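Local coordinates for aq_2013 protein (Aquifex aeolicus, PDB 2P6C), which is of unknown function but belongs to the uncharacterised UPF0047 (YjbQ) family and assembles as three copies of one chain, at residues C39-M44 / S48-Q53; G58-I63 / E116-E121. All coordinates share one frame; numbering follows the deposited sequence.

In the fold
Running from the N terminus, the chain reaches strand 37-43 in the middle of a four-stranded antiparallel sheet, turns within a few residues and returns as strand 48-53 at one edge of a separate three-stranded sheet. Interaction 1 closes that short connection and joins the two sheets. The chain then enters helix 57-70, and interaction 2 closes a far longer loop when strand 116-121, paired with strand 48-53, brings Phe-118 against the helix. The contacts therefore follow in series without nesting or crossing. They share the second sheet through probable backbone hydrogen bonds, Ser-49 O to Ala-120 N at 2.6 Å and Ile-51 O to Phe-118 N at 2.8 Å. Both also reach the third subunit.

Interaction 1: residues C39-M44 / S48-Q53; sequences CLVSSM and SSVIIQ
Two consecutive strands face each other here across the join between two different beta-sheets: Ser-43 and Val-41 of strand 37-43 meet Ser-48 and Val-50 of strand 48-53. The axes of the short segments run at 145° and come within 5.3 Å, yet the pairing is made by side chains: no backbone hydrogen bond joins the segments, and each strand bonds within its own sheet, Val-41 with Val-100 and Ser-42 with Val-131, Ser-49 with Ala-120 and Ile-51 with Phe-118. Near the turn, Ser-43 OG and Ser-48 OG form a hydrogen bond of 2.7 Å in which either could be the donor. With chi1 at 171°, Ser-43 OG is swung opposite its own nitrogen and reaches over to the second strand.

Further in, two valines cross at about a right angle. Val-41 presents one methyl, CG1, to both branches of Val-50, lying 3.6 Å from Val-50 CG1 and 3.8 Å from Val-50 CG2. Val-50 CB sits 3.5 Å from Val-41 O, and Val-50 CG2 approaches Ser-43 N at 3.8 Å. Val-130 packs on Val-41, while Ile-117 and Val-100 pack on Val-50. All six touching residues are buried; the Ser-43 and Ser-48 hydroxyls are satisfied jointly by their mutual bond, Tyr-119 OH (to Ser-48) and His-45 N (to Ser-43), a short polar network beside a mainly apolar junction with backbone polar atoms at its margin.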
ATOM      1  N   CYS A  39       0.929  -0.999  13.808  1.00  9.51           N
ATOM      2  CA  CYS A  39       2.179  -1.717  13.623  1.00  9.67           C
ATOM      3  C   CYS A  39       2.582  -1.757  12.151  1.00  9.33           C
ATOM      4  O   CYS A  39       1.985  -2.488  11.360  1.00  9.65           O
ATOM      5  CB  CYS A  39       2.025  -3.141  14.165  1.00 10.32           C
ATOM      6  SG  CYS A  39       3.461  -4.223  13.903  1.00  8.90           S
ATOM      7  N   LEU A  40       3.584  -0.956  11.793  1.00  9.28           N
ATOM      8  CA  LEU A  40       4.096  -0.900  10.425  1.00  9.70           C
ATOM      9  C   LEU A  40       5.199  -1.946  10.233  1.00 11.12           C
ATOM     10  O   LEU A  40       6.103  -2.066  11.064  1.00 11.43           O
ATOM     11  CB  LEU A  40       4.673   0.493  10.127  1.00  8.87           C
ATOM     12  CG  LEU A  40       5.536   0.663   8.863  1.00  7.89           C
ATOM     13  CD1 LEU A  40       4.681   0.544   7.593  1.00  6.92           C
ATOM     14  CD2 LEU A  40       6.213   2.024   8.906  1.00  8.12           C
ATOM     15  N   VAL A  41       5.118  -2.695   9.135  1.00 10.10           N
ATOM     16  CA  VAL A  41       6.114  -3.713   8.807  1.00  8.67           C
ATOM     17  C   VAL A  41       6.465  -3.427   7.363  1.00  8.90           C
ATOM     18  O   VAL A  41       5.659  -3.624   6.456  1.00  8.10           O
ATOM     19  CB  VAL A  41       5.534  -5.114   8.950  1.00  8.64           C
ATOM     20  CG1 VAL A  41       6.638  -6.145   8.822  1.00  8.15           C
ATOM     21  CG2 VAL A  41       4.818  -5.239  10.290  1.00  6.23           C
ATOM     22  N   SER A  42       7.686  -2.959   7.156  1.00 10.26           N
ATOM     23  CA  SER A  42       8.104  -2.538   5.837  1.00  9.15           C
ATOM     24  C   SER A  42       9.507  -2.969   5.439  1.00  9.91           C
ATOM     25  O   SER A  42      10.429  -2.973   6.260  1.00  8.34           O
ATOM     26  CB  SER A  42       8.020  -1.007   5.797  1.00  8.42           C
ATOM     27  OG  SER A  42       8.270  -0.496   4.507  1.00  8.60           O
ATOM     28  N   SER A  43       9.667  -3.329   4.171  1.00  9.65           N
ATOM     29  CA  SER A  43      10.986  -3.638   3.659  1.00 11.53           C
ATOM     30  C   SER A  43      11.771  -2.366   3.487  1.00 11.23           C
ATOM     31  O   SER A  43      11.263  -1.361   3.026  1.00 10.74           O
ATOM     32  CB  SER A  43      10.846  -4.303   2.291  1.00 11.57           C
ATOM     33  OG  SER A  43      12.151  -4.412   1.710  1.00  9.35           O
ATOM     34  N   MET A  44      13.045  -2.436   3.889  1.00 11.86           N
ATOM     35  CA  MET A  44      13.904  -1.259   3.733  1.00 13.38           C
ATOM     36  C   MET A  44      14.625  -1.258   2.380  1.00 13.67           C
ATOM     37  O   MET A  44      15.465  -0.410   2.117  1.00 13.43           O
ATOM     38  CB  MET A  44      14.904  -1.234   4.883  1.00 13.61           C
ATOM     39  CG  MET A  44      14.203  -1.242   6.251  1.00 16.84           C
ATOM     40  SD  MET A  44      15.262  -0.668   7.605  1.00 18.51           S
ATOM     41  CE  MET A  44      15.226   1.103   7.282  1.00 19.75           C
ATOM     42  N   SER A  48      12.590  -6.147  -2.484  1.00 10.72           N
ATOM     43  CA  SER A  48      11.901  -7.043  -1.579  1.00 11.32           C
ATOM     44  C   SER A  48      10.729  -6.279  -0.973  1.00 11.28           C
ATOM     45  O   SER A  48      10.750  -5.045  -0.898  1.00 10.53           O
ATOM     46  CB  SER A  48      12.854  -7.522  -0.476  1.00 10.74           C
ATOM     47  OG  SER A  48      13.303  -6.455   0.346  1.00 12.41           O
ATOM     48  N   SER A  49       9.712  -7.016  -0.538  1.00 10.95           N
ATOM     49  CA  SER A  49       8.518  -6.412   0.088  1.00 10.85           C
ATOM     50  C   SER A  49       7.988  -7.261   1.261  1.00 10.07           C
ATOM     51  O   SER A  49       8.212  -8.469   1.325  1.00 10.35           O
ATOM     52  CB  SER A  49       7.404  -6.286  -0.980  1.00 11.81           C
ATOM     53  OG  SER A  49       7.793  -5.386  -2.029  1.00 12.24           O
ATOM     54  N   VAL A  50       7.352  -6.551   2.265  1.00 10.17           N
ATOM     55  CA  VAL A  50       6.431  -7.184   3.224  1.00 10.24           C
ATOM     56  C   VAL A  50       5.036  -7.101   2.670  1.00 10.49           C
ATOM     57  O   VAL A  50       4.515  -6.052   2.304  1.00 11.44           O
ATOM     58  CB  VAL A  50       6.465  -6.484   4.591  1.00 10.86           C
ATOM     59  CG1 VAL A  50       5.469  -7.166   5.557  1.00  8.27           C
ATOM     60  CG2 VAL A  50       7.850  -6.561   5.199  1.00  9.61           C
ATOM     61  N   ILE A  51       4.477  -8.326   2.544  1.00  9.90           N
ATOM     62  CA  ILE A  51       3.132  -8.578   1.958  1.00 10.51           C
ATOM     63  C   ILE A  51       2.355  -9.422   2.967  1.00 11.03           C
ATOM     64  O   ILE A  51       2.922 -10.123   3.796  1.00 10.37           O
ATOM     65  CB  ILE A  51       3.134  -9.219   0.482  1.00 10.19           C
ATOM     66  CG1 ILE A  51       3.740 -10.624   0.534  1.00 11.20           C
ATOM     67  CG2 ILE A  51       4.013  -8.371  -0.455  1.00  9.37           C
ATOM     68  CD1 ILE A  51       3.502 -11.415  -0.754  1.00 10.96           C
ATOM     69  N   ILE A  52       1.041  -9.390   2.803  1.00  9.40           N
ATOM     70  CA  ILE A  52       0.131 -10.263   3.517  1.00 10.48           C
ATOM     71  C   ILE A  52      -0.561 -11.138   2.516  1.00 10.40           C
ATOM     72  O   ILE A  52      -1.214 -10.672   1.590  1.00  8.72           O
ATOM     73  CB  ILE A  52      -0.925  -9.436   4.270  1.00  9.00           C
ATOM     74  CG1 ILE A  52      -0.297  -8.812   5.520  1.00 11.41           C
ATOM     75  CG2 ILE A  52      -2.073 -10.350   4.733  1.00  9.68           C
ATOM     76  CD1 ILE A  52      -1.226  -7.809   6.208  1.00 12.02           C
ATOM     77  N   GLN A  53      -0.297 -12.438   2.639  1.00 10.37           N
ATOM     78  CA  GLN A  53      -0.897 -13.491   1.844  1.00 12.28           C
ATOM     79  C   GLN A  53      -1.478 -14.515   2.783  1.00 13.26           C
ATOM     80  O   GLN A  53      -1.519 -14.317   3.966  1.00 12.25           O
ATOM     81  CB  GLN A  53       0.187 -14.188   1.074  1.00 13.68           C
ATOM     82  CG  GLN A  53       0.741 -13.271   0.016  1.00 16.00           C
ATOM     83  CD  GLN A  53      -0.292 -13.067  -1.064  1.00 15.74           C
ATOM     84  OE1 GLN A  53      -0.360 -13.776  -2.055  1.00 17.17           O
ATOM     85  NE2 GLN A  53      -1.055 -11.969  -0.891  1.00 15.50           N
TER

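Interaction 2: residues G58-I63 / E116-E121; sequences GLHEDI and EIFYAE
His-60, in the first turn of helix 57-70, reaches across to Phe-118 of strand 116-121, the middle strand of the three-stranded sheet. Its CB leaves the helix toward the strand, and chi1 of -66° sets CG beside the backbone N, from where the ring extends toward Phe-118. The far side of that ring does the touching. His-60 CE1 lies 3.9 Å from Phe-118 CZ and 4.1 Å from Phe-118 CE2, and His-60 NE2, at the outer corner, comes to 3.7 Å from Phe-118 CZ. The phenyl ring thus offers its outermost carbons, CZ and CE2. With centroids 5.3 Å apart and planes at 80°, the rings meet obliquely.

NE2 also has a polar partner, a hydrogen bond to the backbone carbonyl oxygen of Asp-54, in the connection that leads from strand 48-53 into the helix. Leu-18 and Arg-20 of strand 17-20 touch both side chains, and Gln-53 touches Phe-118 as well. The interface is small, 66 Å² in all, and lies where helix meets sheet. Two kinds of contact act on the same nitrogen: the Asp-54 bond would limit rotation of the imidazole, while Phe-118 supplies apolar contact.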
ATOM      1  N   GLY A  58      -0.354 -23.779  -3.202  1.00 12.31           N
ATOM      2  CA  GLY A  58      -0.712 -23.530  -4.582  1.00 12.26           C
ATOM      3  C   GLY A  58      -0.746 -22.033  -4.835  1.00 12.89           C
ATOM      4  O   GLY A  58      -0.313 -21.561  -5.890  1.00 13.40           O
ATOM      5  N   LEU A  59      -1.250 -21.273  -3.862  1.00 11.62           N
ATOM      6  CA  LEU A  59      -1.350 -19.838  -4.041  1.00 11.60           C
ATOM      7  C   LEU A  59       0.043 -19.220  -4.059  1.00 10.86           C
ATOM      8  O   LEU A  59       0.309 -18.244  -4.749  1.00 10.01           O
ATOM      9  CB  LEU A  59      -2.169 -19.266  -2.878  1.00 11.60           C
ATOM     10  CG  LEU A  59      -3.642 -19.027  -3.241  1.00 14.15           C
ATOM     11  CD1 LEU A  59      -4.418 -18.350  -2.111  1.00 12.93           C
ATOM     12  CD2 LEU A  59      -3.810 -18.135  -4.471  1.00 12.72           C
ATOM     13  N   HIS A  60       0.950 -19.793  -3.284  1.00 10.13           N
ATOM     14  CA  HIS A  60       2.303 -19.280  -3.284  1.00 10.15           C
ATOM     15  C   HIS A  60       2.885 -19.483  -4.663  1.00 10.98           C
ATOM     16  O   HIS A  60       3.590 -18.620  -5.180  1.00  9.93           O
ATOM     17  CB  HIS A  60       3.144 -19.994  -2.244  1.00 11.35           C
ATOM     18  CG  HIS A  60       2.714 -19.719  -0.838  1.00 12.77           C
ATOM     19  ND1 HIS A  60       3.305 -20.318   0.251  1.00 13.62           N
ATOM     20  CD2 HIS A  60       1.744 -18.912  -0.345  1.00 13.28           C
ATOM     21  CE1 HIS A  60       2.718 -19.895   1.355  1.00 12.46           C
ATOM     22  NE2 HIS A  60       1.766 -19.043   1.022  1.00 13.57           N
ATOM     23  N   GLU A  61       2.590 -20.627  -5.267  1.00 11.27           N
ATOM     24  CA  GLU A  61       3.131 -20.848  -6.597  1.00 12.13           C
ATOM     25  C   GLU A  61       2.469 -19.911  -7.596  1.00 11.56           C
ATOM     26  O   GLU A  61       3.109 -19.336  -8.467  1.00 12.31           O
ATOM     27  CB  GLU A  61       2.877 -22.305  -6.998  1.00 15.30           C
ATOM     28  CG  GLU A  61       3.141 -22.550  -8.489  1.00 21.45           C
ATOM     29  CD  GLU A  61       3.533 -23.996  -8.714  1.00 24.80           C
ATOM     30  OE1 GLU A  61       3.378 -24.795  -7.793  1.00 25.04           O
ATOM     31  OE2 GLU A  61       3.980 -24.321  -9.808  1.00 26.85           O
ATOM     32  N   ASP A  62       1.160 -19.700  -7.475  1.00 10.43           N
ATOM     33  CA  ASP A  62       0.467 -18.794  -8.389  1.00 11.20           C
ATOM     34  C   ASP A  62       1.064 -17.382  -8.343  1.00  9.75           C
ATOM     35  O   ASP A  62       1.162 -16.692  -9.343  1.00  9.47           O
ATOM     36  CB  ASP A  62      -1.034 -18.728  -8.049  1.00 11.19           C
ATOM     37  CG  ASP A  62      -1.740 -20.062  -8.298  1.00 13.42           C
ATOM     38  OD1 ASP A  62      -1.423 -20.719  -9.295  1.00 12.70           O
ATOM     39  OD2 ASP A  62      -2.625 -20.405  -7.515  1.00 12.48           O
ATOM     40  N   ILE A  63       1.445 -16.920  -7.140  1.00 11.53           N
ATOM     41  CA  ILE A  63       1.923 -15.509  -7.052  1.00 13.66           C
ATOM     42  C   ILE A  63       3.307 -15.401  -7.749  1.00 12.69           C
ATOM     43  O   ILE A  63       3.638 -14.405  -8.379  1.00 14.59           O
ATOM     44  CB  ILE A  63       1.852 -14.883  -5.612  1.00 14.96           C
ATOM     45  CG1 ILE A  63       2.558 -15.736  -4.547  1.00 17.43           C
ATOM     46  CG2 ILE A  63       0.372 -14.723  -5.134  1.00 13.84           C
ATOM     47  CD1 ILE A  63       3.197 -14.920  -3.422  1.00 22.42           C
ATOM     48  N   GLU A 116      -1.416 -13.924   6.859  1.00  8.96           N
ATOM     49  CA  GLU A 116      -0.082 -14.272   7.327  1.00 10.32           C
ATOM     50  C   GLU A 116       0.846 -13.223   6.722  1.00 10.25           C
ATOM     51  O   GLU A 116       0.692 -12.855   5.562  1.00  9.61           O
ATOM     52  CB  GLU A 116       0.314 -15.668   6.837  1.00 10.35           C
ATOM     53  CG  GLU A 116       1.787 -16.034   7.068  1.00 13.08           C
ATOM     54  CD  GLU A 116       2.089 -16.442   8.500  1.00 15.48           C
ATOM     55  OE1 GLU A 116       1.141 -16.565   9.306  1.00 15.47           O
ATOM     56  OE2 GLU A 116       3.282 -16.650   8.818  1.00 17.35           O
ATOM     57  N   ILE A 117       1.795 -12.733   7.507  1.00  8.58           N
ATOM     58  CA  ILE A 117       2.736 -11.727   7.019  1.00 10.00           C
ATOM     59  C   ILE A 117       3.977 -12.416   6.464  1.00  9.40           C
ATOM     60  O   ILE A 117       4.560 -13.276   7.121  1.00 10.70           O
ATOM     61  CB  ILE A 117       3.191 -10.784   8.155  1.00  8.90           C
ATOM     62  CG1 ILE A 117       1.975 -10.179   8.855  1.00 11.16           C
ATOM     63  CG2 ILE A 117       4.081  -9.676   7.589  1.00  9.34           C
ATOM     64  CD1 ILE A 117       2.339  -9.358  10.080  1.00 13.23           C
ATOM     65  N   PHE A 118       4.388 -12.043   5.258  1.00  8.57           N
ATOM     66  CA  PHE A 118       5.581 -12.640   4.669  1.00  8.63           C
ATOM     67  C   PHE A 118       6.583 -11.592   4.250  1.00  9.16           C
ATOM     68  O   PHE A 118       6.222 -10.453   3.957  1.00  8.72           O
ATOM     69  CB  PHE A 118       5.253 -13.437   3.402  1.00 10.08           C
ATOM     70  CG  PHE A 118       4.465 -14.682   3.637  1.00 10.78           C
ATOM     71  CD1 PHE A 118       3.081 -14.637   3.727  1.00 12.44           C
ATOM     72  CD2 PHE A 118       5.105 -15.921   3.705  1.00 10.42           C
ATOM     73  CE1 PHE A 118       2.340 -15.808   3.875  1.00 12.86           C
ATOM     74  CE2 PHE A 118       4.382 -17.090   3.853  1.00 11.18           C
ATOM     75  CZ  PHE A 118       2.990 -17.040   3.937  1.00 11.31           C
ATOM     76  N   TYR A 119       7.848 -11.990   4.234  1.00 10.18           N
ATOM     77  CA  TYR A 119       8.902 -11.162   3.684  1.00 10.06           C
ATOM     78  C   TYR A 119       9.127 -11.782   2.345  1.00 10.37           C
ATOM     79  O   TYR A 119       9.525 -12.935   2.258  1.00 10.01           O
ATOM     80  CB  TYR A 119      10.210 -11.277   4.506  1.00  9.80           C
ATOM     81  CG  TYR A 119      11.369 -10.580   3.816  1.00 10.21           C
ATOM     82  CD1 TYR A 119      11.316  -9.201   3.563  1.00 10.37           C
ATOM     83  CD2 TYR A 119      12.514 -11.284   3.420  1.00 11.28           C
ATOM     84  CE1 TYR A 119      12.375  -8.552   2.927  1.00 10.68           C
ATOM     85  CE2 TYR A 119      13.572 -10.635   2.782  1.00 11.40           C
ATOM     86  CZ  TYR A 119      13.497  -9.273   2.530  1.00 11.14           C
ATOM     87  OH  TYR A 119      14.521  -8.627   1.857  1.00 11.83           O
ATOM     88  N   ALA A 120       8.758 -11.049   1.307  1.00  9.30           N
ATOM     89  CA  ALA A 120       8.899 -11.598  -0.021  1.00  9.73           C
ATOM     90  C   ALA A 120      10.186 -11.076  -0.685  1.00 10.04           C
ATOM     91  O   ALA A 120      10.294  -9.922  -1.094  1.00  8.14           O
ATOM     92  CB  ALA A 120       7.634 -11.234  -0.802  1.00  7.75           C
ATOM     93  N   GLU A 121      11.203 -11.953  -0.710  1.00 10.64           N
ATOM     94  CA  GLU A 121      12.507 -11.632  -1.245  1.00 10.59           C
ATOM     95  C   GLU A 121      12.488 -11.784  -2.792  1.00 10.39           C
ATOM     96  O   GLU A 121      12.113 -12.813  -3.337  1.00 11.54           O
ATOM     97  CB  GLU A 121      13.571 -12.518  -0.506  1.00  9.40           C
ATOM     98  CG  GLU A 121      14.984 -12.291  -1.046  1.00 11.34           C
ATOM     99  CD  GLU A 121      15.393 -10.858  -0.789  1.00 11.69           C
ATOM    100  OE1 GLU A 121      15.840 -10.564   0.311  1.00 13.19           O
ATOM    101  OE2 GLU A 121      15.253 -10.040  -1.698  1.00 12.47           O
TER